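Local coordinates for protein diaminobutyrate-pyruvate transaminase and L-2,4-diaminobutyrate decarboxylase (Vibrio parahaemolyticus, PDB 2QMA) that probably decarboxylates L-2,4-diaminobutyrate with pyridoxal phosphate, as the C-terminal domain of a longer protein that also carries a transaminase, at residues 202-207 against 225-230; 176-181 against 258-263; 427-432 against 468-473; 443-448 against 455-460. All coordinates share one frame; numbering follows the deposited sequence.

Contact 1. Residues 202-207 against 225-230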
loop_
_atom_site.group_PDB
_atom_site.type_symbol
_atom_site.label_atom_id
_atom_site.label_comp_id
_atom_site.label_asym_id
_atom_site.label_seq_id
_atom_site.Cartn_x
_atom_site.Cartn_y
_atom_site.Cartn_z
ATOM N N LYS A 202 30.343 -9.191 2.128
ATOM C CA LYS A 202 31.171 -8.058 2.497
ATOM C C LYS A 202 30.425 -6.731 2.472
ATOM O O LYS A 202 30.927 -5.757 3.010
ATOM C CB LYS A 202 32.403 -7.976 1.585
ATOM C CG LYS A 202 33.440 -9.032 1.878
ATOM C CD LYS A 202 34.234 -9.296 0.600
ATOM C CE LYS A 202 35.639 -9.736 0.902
ATOM N NZ LYS A 202 35.685 -11.203 0.934
ATOM N N LEU A 203 29.295 -6.682 1.769
ATOM C CA LEU A 203 28.596 -5.418 1.570
ATOM C C LEU A 203 28.083 -4.868 2.896
ATOM O O LEU A 203 27.609 -5.631 3.776
ATOM C CB LEU A 203 27.427 -5.591 0.580
ATOM C CG LEU A 203 27.860 -5.990 -0.856
ATOM C CD1 LEU A 203 26.620 -6.342 -1.717
ATOM C CD2 LEU A 203 28.634 -4.886 -1.544
ATOM N N ARG A 204 28.195 -3.555 3.056
ATOM C CA ARG A 204 27.785 -2.923 4.310
ATOM C C ARG A 204 27.014 -1.631 4.039
ATOM O O ARG A 204 27.405 -0.834 3.176
ATOM C CB ARG A 204 28.985 -2.595 5.220
ATOM C CG ARG A 204 29.701 -3.819 5.834
ATOM C CD ARG A 204 28.793 -4.614 6.777
ATOM N NE ARG A 204 29.530 -5.719 7.428
ATOM C CZ ARG A 204 29.678 -6.917 6.883
ATOM N NH1 ARG A 204 29.163 -7.135 5.677
ATOM N NH2 ARG A 204 30.346 -7.899 7.530
ATOM N N ILE A 205 25.944 -1.444 4.812
ATOM C CA ILE A 205 25.173 -0.217 4.802
ATOM C C ILE A 205 25.506 0.522 6.113
ATOM O O ILE A 205 25.407 -0.030 7.228
ATOM C CB ILE A 205 23.681 -0.508 4.798
ATOM C CG1 ILE A 205 23.279 -1.373 3.588
ATOM C CG2 ILE A 205 22.855 0.813 4.977
ATOM C CD1 ILE A 205 21.918 -2.129 3.790
ATOM N N VAL A 206 25.927 1.765 5.967
ATOM C CA VAL A 206 26.316 2.573 7.103
ATOM C C VAL A 206 25.109 3.432 7.534
ATOM O O VAL A 206 24.442 4.068 6.695
ATOM C CB VAL A 206 27.542 3.506 6.724
ATOM C CG1 VAL A 206 27.921 4.365 7.938
ATOM C CG2 VAL A 206 28.714 2.715 6.170
ATOM N N CYS A 207 24.785 3.407 8.822
ATOM C CA CYS A 207 23.732 4.271 9.365
ATOM C C CYS A 207 24.048 4.634 10.826
ATOM O O CYS A 207 25.041 4.171 11.384
ATOM C CB CYS A 207 22.360 3.592 9.243
ATOM S SG CYS A 207 22.195 2.136 10.227
ATOM N N GLY A 225 21.027 -9.357 5.374
ATOM C CA GLY A 225 20.939 -9.658 6.817
ATOM C C GLY A 225 21.306 -8.473 7.692
ATOM O O GLY A 225 21.948 -7.488 7.232
ATOM N N GLU A 226 20.908 -8.560 8.962
ATOM C CA GLU A 226 21.199 -7.481 9.904
ATOM C C GLU A 226 22.709 -7.235 9.980
ATOM O O GLU A 226 23.104 -6.105 10.234
ATOM C CB GLU A 226 20.608 -7.779 11.296
ATOM C CG GLU A 226 19.089 -7.972 11.248
ATOM C CD GLU A 226 18.441 -8.288 12.571
ATOM O OE1 GLU A 226 19.166 -8.509 13.595
ATOM O OE2 GLU A 226 17.173 -8.312 12.571
ATOM N N LYS A 227 23.534 -8.278 9.768
ATOM C CA LYS A 227 25.009 -8.157 9.863
ATOM C C LYS A 227 25.626 -7.220 8.789
ATOM O O LYS A 227 26.801 -6.787 8.883
ATOM C CB LYS A 227 25.634 -9.559 9.890
ATOM C CG LYS A 227 26.643 -9.955 8.807
ATOM C CD LYS A 227 25.996 -10.164 7.548
ATOM C CE LYS A 227 26.941 -10.728 6.480
ATOM N NZ LYS A 227 26.142 -10.512 5.216
ATOM N N ALA A 228 24.831 -6.929 7.756
ATOM C CA ALA A 228 25.255 -5.997 6.706
ATOM C C ALA A 228 25.176 -4.514 7.184
ATOM O O ALA A 228 25.697 -3.606 6.536
ATOM C CB ALA A 228 24.424 -6.215 5.407
ATOM N N VAL A 229 24.499 -4.264 8.300
ATOM C CA VAL A 229 24.321 -2.877 8.749
ATOM C C VAL A 229 25.424 -2.521 9.718
ATOM O O VAL A 229 25.619 -3.192 10.730
ATOM C CB VAL A 229 22.938 -2.652 9.386
ATOM C CG1 VAL A 229 22.748 -1.182 9.834
ATOM C CG2 VAL A 229 21.840 -3.037 8.424
HETATM N N MSE A 230 26.136 -1.442 9.392
HETATM C CA MSE A 230 27.267 -0.953 10.168
HETATM C C MSE A 230 26.804 0.328 10.843
HETATM O O MSE A 230 26.521 1.322 10.172
HETATM C CB MSE A 230 28.351 -0.594 9.154
HETATM C CG MSE A 230 29.644 -1.150 9.420
HETATM SE SE MSE A 230 30.734 -0.601 7.885
HETATM C CE MSE A 230 32.061 -0.215 9.080
HETATM O O HOH W 1 26.365 -8.075 3.599
#

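Contact 2. Residues 176-181 against 258-263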
loop_
_atom_site.group_PDB
_atom_site.type_symbol
_atom_site.label_atom_id
_atom_site.label_comp_id
_atom_site.label_asym_id
_atom_site.label_seq_id
_atom_site.Cartn_x
_atom_site.Cartn_y
_atom_site.Cartn_z
HETATM N N MSE A 176 17.538 -1.254 -1.865
HETATM C CA MSE A 176 17.619 -2.294 -2.904
HETATM C C MSE A 176 18.232 -1.730 -4.193
HETATM O O MSE A 176 19.039 -2.392 -4.838
HETATM C CB MSE A 176 16.250 -2.867 -3.273
HETATM C CG MSE A 176 16.403 -4.152 -4.079
HETATM SE SE MSE A 176 14.637 -4.756 -4.541
HETATM C CE MSE A 176 14.108 -4.911 -2.709
ATOM N N LEU A 177 17.847 -0.518 -4.590
ATOM C CA LEU A 177 18.501 0.096 -5.783
ATOM C C LEU A 177 20.000 0.194 -5.539
ATOM O O LEU A 177 20.798 -0.130 -6.413
ATOM C CB LEU A 177 17.923 1.464 -6.172
ATOM C CG LEU A 177 16.482 1.372 -6.697
ATOM C CD1 LEU A 177 15.935 2.804 -6.832
ATOM C CD2 LEU A 177 16.413 0.586 -8.000
ATOM N N ALA A 178 20.371 0.593 -4.328
ATOM C CA ALA A 178 21.807 0.726 -3.979
ATOM C C ALA A 178 22.523 -0.619 -4.088
ATOM O O ALA A 178 23.627 -0.673 -4.574
ATOM C CB ALA A 178 21.964 1.310 -2.582
ATOM N N ARG A 179 21.864 -1.663 -3.603
ATOM C CA ARG A 179 22.381 -3.023 -3.620
ATOM C C ARG A 179 22.691 -3.436 -5.075
ATOM O O ARG A 179 23.805 -3.842 -5.365
ATOM C CB ARG A 179 21.385 -3.988 -2.930
ATOM C CG ARG A 179 21.833 -5.462 -3.025
ATOM C CD ARG A 179 20.595 -6.403 -2.834
ATOM N NE ARG A 179 19.676 -6.392 -3.991
ATOM C CZ ARG A 179 18.562 -7.121 -4.099
ATOM N NH1 ARG A 179 18.203 -7.976 -3.117
ATOM N NH2 ARG A 179 17.806 -7.046 -5.209
ATOM N N ASP A 180 21.744 -3.257 -5.990
ATOM C CA ASP A 180 21.935 -3.652 -7.388
ATOM C C ASP A 180 22.964 -2.712 -8.047
ATOM O O ASP A 180 23.761 -3.131 -8.915
ATOM C CB ASP A 180 20.595 -3.585 -8.119
ATOM C CG ASP A 180 19.645 -4.716 -7.739
ATOM O OD1 ASP A 180 19.764 -5.337 -6.644
ATOM O OD2 ASP A 180 18.743 -4.959 -8.526
ATOM N N TRP A 181 22.955 -1.444 -7.638
ATOM C CA TRP A 181 23.846 -0.422 -8.230
ATOM C C TRP A 181 25.317 -0.824 -7.971
ATOM O O TRP A 181 26.173 -0.769 -8.882
ATOM C CB TRP A 181 23.481 0.964 -7.646
ATOM C CG TRP A 181 24.426 2.105 -7.895
ATOM C CD1 TRP A 181 24.446 2.956 -8.947
ATOM C CD2 TRP A 181 25.461 2.515 -7.016
ATOM N NE1 TRP A 181 25.450 3.888 -8.786
ATOM C CE2 TRP A 181 26.087 3.636 -7.597
ATOM C CE3 TRP A 181 25.908 2.046 -5.771
ATOM C CZ2 TRP A 181 27.148 4.316 -6.968
ATOM C CZ3 TRP A 181 26.970 2.707 -5.155
ATOM C CH2 TRP A 181 27.592 3.822 -5.776
ATOM N N ILE A 258 32.973 -3.819 2.141
ATOM C CA ILE A 258 32.592 -2.980 1.000
ATOM C C ILE A 258 31.392 -2.085 1.459
ATOM O O ILE A 258 30.248 -2.424 1.254
ATOM C CB ILE A 258 32.276 -3.845 -0.258
ATOM C CG1 ILE A 258 33.469 -4.770 -0.634
ATOM C CG2 ILE A 258 31.803 -2.969 -1.444
ATOM C CD1 ILE A 258 33.159 -5.754 -1.778
ATOM N N PRO A 259 31.682 -0.960 2.141
ATOM C CA PRO A 259 30.593 -0.020 2.472
ATOM C C PRO A 259 30.069 0.535 1.130
ATOM O O PRO A 259 30.836 1.123 0.380
ATOM C CB PRO A 259 31.300 1.075 3.305
ATOM C CG PRO A 259 32.618 0.446 3.737
ATOM C CD PRO A 259 32.995 -0.456 2.586
ATOM N N PHE A 260 28.802 0.297 0.803
ATOM C CA PHE A 260 28.274 0.701 -0.508
ATOM C C PHE A 260 27.125 1.689 -0.413
ATOM O O PHE A 260 26.723 2.294 -1.416
ATOM C CB PHE A 260 27.793 -0.545 -1.292
ATOM C CG PHE A 260 26.491 -1.145 -0.789
ATOM C CD1 PHE A 260 25.272 -0.798 -1.376
ATOM C CD2 PHE A 260 26.490 -2.040 0.268
ATOM C CE1 PHE A 260 24.047 -1.372 -0.920
ATOM C CE2 PHE A 260 25.312 -2.594 0.746
ATOM C CZ PHE A 260 24.071 -2.270 0.139
ATOM N N ALA A 261 26.544 1.810 0.787
ATOM C CA ALA A 261 25.452 2.745 0.957
ATOM C C ALA A 261 25.481 3.366 2.337
ATOM O O ALA A 261 25.883 2.717 3.313
ATOM C CB ALA A 261 24.067 2.044 0.783
ATOM N N ILE A 262 24.927 4.565 2.411
ATOM C CA ILE A 262 24.919 5.262 3.723
ATOM C C ILE A 262 23.570 5.917 3.883
ATOM O O ILE A 262 23.095 6.567 2.951
ATOM C CB ILE A 262 26.091 6.312 3.859
ATOM C CG1 ILE A 262 26.050 6.913 5.282
ATOM C CG2 ILE A 262 26.022 7.383 2.776
ATOM C CD1 ILE A 262 27.431 7.479 5.771
ATOM N N VAL A 263 22.959 5.775 5.062
ATOM C CA VAL A 263 21.672 6.373 5.263
ATOM C C VAL A 263 21.805 7.671 6.078
ATOM O O VAL A 263 22.288 7.639 7.234
ATOM C CB VAL A 263 20.672 5.378 5.928
ATOM C CG1 VAL A 263 19.353 6.056 6.230
ATOM C CG2 VAL A 263 20.445 4.152 4.999
#

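Contact 3. Residues 427-432 against 468-473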
loop_
_atom_site.group_PDB
_atom_site.type_symbol
_atom_site.label_atom_id
_atom_site.label_comp_id
_atom_site.label_asym_id
_atom_site.label_seq_id
_atom_site.Cartn_x
_atom_site.Cartn_y
_atom_site.Cartn_z
ATOM N N VAL A 427 9.102 16.284 21.779
ATOM C CA VAL A 427 9.564 16.702 23.084
ATOM C C VAL A 427 9.726 15.454 23.957
ATOM O O VAL A 427 8.831 14.641 24.034
ATOM C CB VAL A 427 8.588 17.712 23.731
ATOM C CG1 VAL A 427 9.026 18.078 25.164
ATOM C CG2 VAL A 427 8.498 18.971 22.889
ATOM N N LEU A 428 10.875 15.350 24.622
ATOM C CA LEU A 428 11.228 14.201 25.434
ATOM C C LEU A 428 11.400 14.633 26.884
ATOM O O LEU A 428 12.196 15.527 27.203
ATOM C CB LEU A 428 12.503 13.516 24.888
ATOM C CG LEU A 428 12.442 12.972 23.451
ATOM C CD1 LEU A 428 13.788 12.459 22.937
ATOM C CD2 LEU A 428 11.367 11.863 23.266
ATOM N N PHE A 429 10.614 14.012 27.763
ATOM C CA PHE A 429 10.525 14.450 29.147
ATOM C C PHE A 429 9.942 13.349 29.999
ATOM O O PHE A 429 9.583 12.309 29.502
ATOM C CB PHE A 429 9.636 15.697 29.227
ATOM C CG PHE A 429 8.166 15.408 29.024
ATOM C CD1 PHE A 429 7.289 15.369 30.123
ATOM C CD2 PHE A 429 7.655 15.183 27.753
ATOM C CE1 PHE A 429 5.921 15.112 29.955
ATOM C CE2 PHE A 429 6.282 14.940 27.562
ATOM C CZ PHE A 429 5.421 14.898 28.673
ATOM N N ARG A 430 9.854 13.582 31.295
ATOM C CA ARG A 430 9.300 12.575 32.172
ATOM C C ARG A 430 8.687 13.281 33.350
ATOM O O ARG A 430 9.054 14.426 33.627
ATOM C CB ARG A 430 10.384 11.589 32.618
ATOM C CG ARG A 430 11.492 12.180 33.462
ATOM C CD ARG A 430 12.333 11.048 33.979
ATOM N NE ARG A 430 13.539 11.482 34.668
ATOM C CZ ARG A 430 14.494 10.646 35.070
ATOM N NH1 ARG A 430 14.376 9.338 34.850
ATOM N NH2 ARG A 430 15.575 11.112 35.681
ATOM N N ALA A 431 7.694 12.643 33.979
ATOM C CA ALA A 431 7.228 13.069 35.296
ATOM C C ALA A 431 8.330 12.817 36.323
ATOM O O ALA A 431 9.016 11.795 36.273
ATOM C CB ALA A 431 5.957 12.326 35.687
ATOM N N THR A 432 8.492 13.750 37.250
ATOM C CA THR A 432 9.545 13.644 38.246
ATOM C C THR A 432 8.954 13.562 39.680
ATOM O O THR A 432 7.790 13.922 39.898
ATOM C CB THR A 432 10.586 14.774 38.041
ATOM O OG1 THR A 432 11.803 14.443 38.707
ATOM C CG2 THR A 432 10.049 16.113 38.539
ATOM N N LEU A 468 8.740 9.962 28.424
ATOM C CA LEU A 468 7.517 10.235 27.669
ATOM C C LEU A 468 7.844 11.098 26.464
ATOM O O LEU A 468 8.806 11.836 26.483
ATOM C CB LEU A 468 6.519 10.980 28.543
ATOM C CG LEU A 468 6.142 10.211 29.827
ATOM C CD1 LEU A 468 5.411 11.174 30.719
ATOM C CD2 LEU A 468 5.288 8.993 29.493
ATOM N N LYS A 469 7.007 10.995 25.437
ATOM C CA LYS A 469 7.175 11.728 24.194
ATOM C C LYS A 469 5.885 12.349 23.662
ATOM O O LYS A 469 4.827 11.694 23.601
ATOM C CB LYS A 469 7.794 10.825 23.100
ATOM C CG LYS A 469 7.851 11.479 21.722
ATOM C CD LYS A 469 8.690 10.626 20.713
ATOM C CE LYS A 469 7.975 9.331 20.321
ATOM N NZ LYS A 469 8.766 8.640 19.213
ATOM N N PHE A 470 6.007 13.611 23.271
ATOM C CA PHE A 470 5.046 14.310 22.446
ATOM C C PHE A 470 5.674 14.330 21.038
ATOM O O PHE A 470 6.835 14.759 20.864
ATOM C CB PHE A 470 4.881 15.798 22.850
ATOM C CG PHE A 470 4.269 16.072 24.217
ATOM C CD1 PHE A 470 3.512 15.130 24.920
ATOM C CD2 PHE A 470 4.393 17.357 24.756
ATOM C CE1 PHE A 470 2.918 15.478 26.192
ATOM C CE2 PHE A 470 3.803 17.706 25.990
ATOM C CZ PHE A 470 3.086 16.758 26.712
ATOM N N THR A 471 4.886 13.925 20.051
ATOM C CA THR A 471 5.140 14.216 18.648
ATOM C C THR A 471 4.109 15.240 18.189
ATOM O O THR A 471 2.927 14.907 17.928
ATOM C CB THR A 471 5.099 12.924 17.818
ATOM O OG1 THR A 471 6.082 12.033 18.355
ATOM C CG2 THR A 471 5.462 13.208 16.341
ATOM N N ILE A 472 4.517 16.503 18.196
ATOM C CA ILE A 472 3.590 17.584 17.861
ATOM C C ILE A 472 3.386 17.705 16.345
ATOM O O ILE A 472 4.319 18.030 15.586
ATOM C CB ILE A 472 4.029 18.949 18.441
ATOM C CG1 ILE A 472 4.377 18.820 19.935
ATOM C CG2 ILE A 472 2.907 20.007 18.189
ATOM C CD1 ILE A 472 5.273 19.980 20.489
ATOM N N LEU A 473 2.176 17.423 15.894
ATOM C CA LEU A 473 1.905 17.489 14.460
ATOM C C LEU A 473 0.805 18.451 14.129
ATOM O O LEU A 473 0.893 19.183 13.160
ATOM C CB LEU A 473 1.564 16.125 13.858
ATOM C CG LEU A 473 2.627 15.013 13.791
ATOM C CD1 LEU A 473 2.076 13.752 13.091
ATOM C CD2 LEU A 473 3.948 15.494 13.142
#

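Contact 4. Residues 443-448 against 455-460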
loop_
_atom_site.group_PDB
_atom_site.type_symbol
_atom_site.label_atom_id
_atom_site.label_comp_id
_atom_site.label_asym_id
_atom_site.label_seq_id
_atom_site.Cartn_x
_atom_site.Cartn_y
_atom_site.Cartn_z
ATOM N N LYS A 443 6.400 4.699 32.983
ATOM C CA LYS A 443 5.781 3.575 32.278
ATOM C C LYS A 443 4.294 3.409 32.607
ATOM O O LYS A 443 3.457 3.244 31.709
ATOM C CB LYS A 443 6.526 2.274 32.564
ATOM C CG LYS A 443 7.775 2.153 31.737
ATOM C CD LYS A 443 8.001 0.712 31.325
ATOM C CE LYS A 443 9.078 0.091 32.168
ATOM N NZ LYS A 443 10.348 0.875 32.130
ATOM N N ALA A 444 3.970 3.461 33.891
ATOM C CA ALA A 444 2.620 3.215 34.322
ATOM C C ALA A 444 1.712 4.369 33.857
ATOM O O ALA A 444 0.628 4.128 33.331
ATOM C CB ALA A 444 2.574 3.020 35.824
ATOM N N LEU A 445 2.180 5.614 33.977
ATOM C CA LEU A 445 1.317 6.706 33.573
ATOM C C LEU A 445 1.068 6.727 32.057
ATOM O O LEU A 445 -0.047 7.028 31.629
ATOM C CB LEU A 445 1.771 8.054 34.141
ATOM C CG LEU A 445 2.765 8.970 33.484
ATOM C CD1 LEU A 445 2.113 9.650 32.261
ATOM C CD2 LEU A 445 3.205 9.997 34.534
ATOM N N ARG A 446 2.061 6.340 31.260
ATOM C CA ARG A 446 1.822 6.265 29.829
ATOM C C ARG A 446 0.721 5.265 29.444
ATOM O O ARG A 446 -0.178 5.600 28.676
ATOM C CB ARG A 446 3.089 5.989 29.037
ATOM C CG ARG A 446 2.821 6.149 27.572
ATOM C CD ARG A 446 3.341 4.978 26.875
ATOM N NE ARG A 446 2.518 4.476 25.786
ATOM C CZ ARG A 446 2.159 3.203 25.684
ATOM N NH1 ARG A 446 2.526 2.326 26.615
ATOM N NH2 ARG A 446 1.432 2.806 24.655
ATOM N N LEU A 447 0.803 4.043 29.973
ATOM C CA LEU A 447 -0.202 3.025 29.683
ATOM C C LEU A 447 -1.596 3.376 30.255
ATOM O O LEU A 447 -2.622 3.201 29.588
ATOM C CB LEU A 447 0.273 1.668 30.198
ATOM C CG LEU A 447 -0.782 0.554 30.137
ATOM C CD1 LEU A 447 -1.087 0.282 28.663
ATOM C CD2 LEU A 447 -0.301 -0.726 30.848
ATOM N N GLU A 448 -1.631 3.882 31.485
ATOM C CA GLU A 448 -2.884 4.353 32.089
ATOM C C GLU A 448 -3.542 5.512 31.335
ATOM O O GLU A 448 -4.753 5.517 31.151
ATOM C CB GLU A 448 -2.647 4.761 33.548
ATOM C CG GLU A 448 -2.512 3.578 34.452
ATOM C CD GLU A 448 -3.635 2.612 34.206
ATOM O OE1 GLU A 448 -4.810 3.017 34.401
ATOM O OE2 GLU A 448 -3.340 1.472 33.777
ATOM N N ALA A 455 -4.940 10.464 27.249
ATOM C CA ALA A 455 -3.913 10.939 26.338
ATOM C C ALA A 455 -3.198 9.757 25.694
ATOM O O ALA A 455 -3.010 8.691 26.323
ATOM C CB ALA A 455 -2.901 11.843 27.050
ATOM N N VAL A 456 -2.816 9.982 24.440
ATOM C CA VAL A 456 -1.972 9.064 23.680
ATOM C C VAL A 456 -0.558 9.657 23.640
ATOM O O VAL A 456 -0.291 10.639 22.929
ATOM C CB VAL A 456 -2.517 8.772 22.257
ATOM C CG1 VAL A 456 -1.579 7.752 21.551
ATOM C CG2 VAL A 456 -3.984 8.211 22.335
ATOM N N LEU A 457 0.333 9.067 24.433
ATOM C CA LEU A 457 1.677 9.600 24.638
ATOM C C LEU A 457 2.714 8.608 24.142
ATOM O O LEU A 457 2.488 7.403 24.196
ATOM C CB LEU A 457 1.936 9.835 26.124
ATOM C CG LEU A 457 1.010 10.851 26.785
ATOM C CD1 LEU A 457 1.273 10.934 28.284
ATOM C CD2 LEU A 457 1.124 12.225 26.073
ATOM N N GLY A 458 3.839 9.118 23.666
ATOM C CA GLY A 458 4.936 8.236 23.209
ATOM C C GLY A 458 5.788 7.817 24.406
ATOM O O GLY A 458 5.759 8.468 25.444
ATOM N N GLU A 459 6.548 6.728 24.282
ATOM C CA GLU A 459 7.485 6.400 25.348
ATOM C C GLU A 459 8.745 5.857 24.749
ATOM O O GLU A 459 8.701 5.059 23.817
ATOM C CB GLU A 459 6.889 5.483 26.447
ATOM C CG GLU A 459 7.164 4.003 26.354
ATOM C CD GLU A 459 6.761 3.252 27.629
ATOM O OE1 GLU A 459 7.664 2.801 28.384
ATOM O OE2 GLU A 459 5.544 3.141 27.889
ATOM N N THR A 460 9.879 6.346 25.223
ATOM C CA THR A 460 11.133 5.845 24.697
ATOM C C THR A 460 12.200 5.764 25.786
ATOM O O THR A 460 11.888 5.837 26.970
ATOM C CB THR A 460 11.569 6.627 23.447
ATOM O OG1 THR A 460 12.619 5.911 22.776
ATOM C CG2 THR A 460 11.998 8.094 23.793
HETATM O O HOH W 2 4.250 1.811 29.512
HETATM O O HOH W 3 -0.478 7.482 26.713
HETATM O O HOH W 4 0.475 5.255 23.804
#

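Contact 1. Residues 202-207 against 225-230
Leu203 O lies 3.6 Å from Ala228 CB. Leu203 O accepts a hydrogen bond from Arg204 NH1 (2.9 Å), which stands above its carbonyl plane, and another from a water that accepts from Lys227 NZ. In Arg204, a bend at chi2 (-64°) sets CD against Ala228 O. Lys227 O sits over one face of the guanidinium, toward the rim. Nearer the backbone, Arg204 CB touches SE of the selenomethionine Met230 at 3.8 Å, and the two side chains cross at about a right angle. Ile205 N donates to Ala228 O (2.8 Å). Ile205 O accepts from Met230 N (2.7 Å) in a nearly straight bond of 177°. Val206 sends its CA-H to Met230 O, which also accepts from Cys207 N. Cys207 SG packs on Val229 CG1 at 3.4 Å. Helix 214-221 covers Ile205 and Val229, and helix 245-254 covers Val206 and Met230. The pairing closes a beta-alpha-beta unit at the edge of the large sheet. The like-charged Arg204 NH1 and Lys227 NZ are 4.6 Å apart. NH1 is held by Leu203 O and Asp201 O, and NZ by Leu224 O and the water, which probably eases their repulsion.

Contact 2. Residues 176-181 against 258-263
Phe260 pushes the CE1 corner of its ring into the backbone of helix 167-187. Phe260 CE1 is 3.5 Å from Arg179 N and 3.6 Å from Ala178 C, which lies at the ring edge near its plane. Ala178 CB is 3.8 Å from Phe260 CE1. The first torsion of Phe260 puts CG between the backbone N and the carbonyl carbon (chi1 74°). Ala261 CB lies over one face of its neighbour's ring and also meets Ala178 CB at 4.0 Å. Phe260 and Ala261 are consecutive, yet both point toward the helix. The psi of Phe260, -15°, departs from an extended strand, which probably explains this. This part is tight and has no hydrogen bond; the ring rests on the helix backbone.

The Trp181 end is looser. Trp181 CZ3 reaches only Phe260 O, at 3.8 Å, and the indole takes edge-to-face partners elsewhere, Trp290 and His317. Arg179 turns its polar end away: NE and NH2 grip Asp180 OD1 side-on, while NH1 bonds Met222 O and also Trp221 O of the second subunit.

The helix runs nearly antiparallel to the strand, and the axes of the short segments come within 8.2 Å. Pro259 and Ile262 pack on helix 245-254 instead. A mixed, mainly parallel seven-stranded sheet flanked by helices is consistent with the large domain of fold type I pyridoxal phosphate enzymes.

Contact 3. Residues 427-432 against 468-473
Phe429 O accepts from Leu468 N at 2.7 Å, the shortest polar bond here. The donor meets the oxygen nearly along the C=O axis, but the N-H is bent to 134°. Phe429 N answers with a straighter bond to Leu468 O. Val427 and Phe470 form the second hydrogen-bonded pair, Val427 N to Phe470 O at 2.9 Å and Phe470 N to Val427 O at 3.1 Å. Leu428 and Lys469 between them are a non-hydrogen-bonded pair.

On the face with Val427, Phe429, Leu468 and Phe470, the two rings make a T-shaped (edge-to-face) pair. Phe429 CE2 stands over the centre of the Phe470 ring, and Phe429 CZ comes within 3.6 Å of Phe470 CE1. The planes are 62° apart. Leu468 CB lies over one face of the Phe429 ring in a CH-pi contact, 4.2 Å from the centroid.

These are the two inner strands of the four-stranded antiparallel sheet in the C-terminal small domain, as in other fold type I pyridoxal phosphate enzymes. Helices 389-411 and 479-495 cover the phenylalanine face.

On the other face, Leu428 and Lys469 lie side by side and point the same way, with Leu428 CD2 3.7 Å from Lys469 CB. The lysine chain bends at chi3, and its NZ forms a salt bridge with Asp270. Past the strand end, Ile472 CD1 touches Val427 CG2 at 4.1 Å.

Contact 4. Residues 443-448 against 455-460
Arg446 reaches from the helix across Leu457 and Glu459, and its guanidinium takes part in the direct polar bonds. Its CG is anti to the backbone N (chi1 -171°) and lies against Leu457 O and CB. Arg446 NE gives a weak hydrogen bond to Leu457 O at 3.3 Å, in the guanidinium plane. Arg446 NH1 forms a salt bridge with Glu459 OE2 at 3.4 Å, and its hydrogen bond is weak. The two side chains cross at about a right angle, with Glu459 OE2 3.0 Å from Arg446 CD. The guanidinium and carboxylate planes are 66° apart, so the two groups do not pair flat. Arg446 NH2 donates to a water at 2.8 Å, and that water donates to Leu457 O, giving this carbonyl a second donor. NH2 also has a long, weak ion pair with Asp133 of the second subunit.

Glu459 OE2 accepts from another water, at 2.5 Å. The same water donates to Lys443 O and accepts weakly from Arg446 NH1. Glu459 OE1 lies 3.4 Å from Lys443 CG, while Lys443 NZ has a weak hydrogen bond to Thr466. A third water joins the backbones: it donates to Arg446 O and Ala455 O and accepts from Leu457 N. Water thus does much of the bridging, and the direct polar bonds are weak.

The apolar side is slight. Leu445 CD1 meets Leu457 CD1 at 4.3 Å, and both leucines also pack on Ile489 of helix 479-495. Helix 438-452 runs nearly antiparallel to the edge strand 458-462, with short-segment axes 9.2 Å apart. Leu445 and Arg446 also touch Leu468 on the adjoining strand 465-471.

Overall arrangement
The four contacts form two pairs. Contacts 1 and 2 have centres about 9 Å apart and share the large mixed sheet. The backbone of Val206 probably hydrogen-bonds to Ala261 and Val263, linking the two. Contacts 3 and 4 have centres about 10 Å apart and share the small antiparallel sheet, joined through Gly458 and Lys469. Between the pairs the nearest atoms are about 16 to 18 Å apart. Contacts 1 and 2 both reach the second subunit; contact 4 does so through one weak, long ion pair, and contact 3 does not. The side chain of Lys469 in contact 3 is about 10 Å from that of Lys325, the predicted cofactor lysine, which carries no cofactor here.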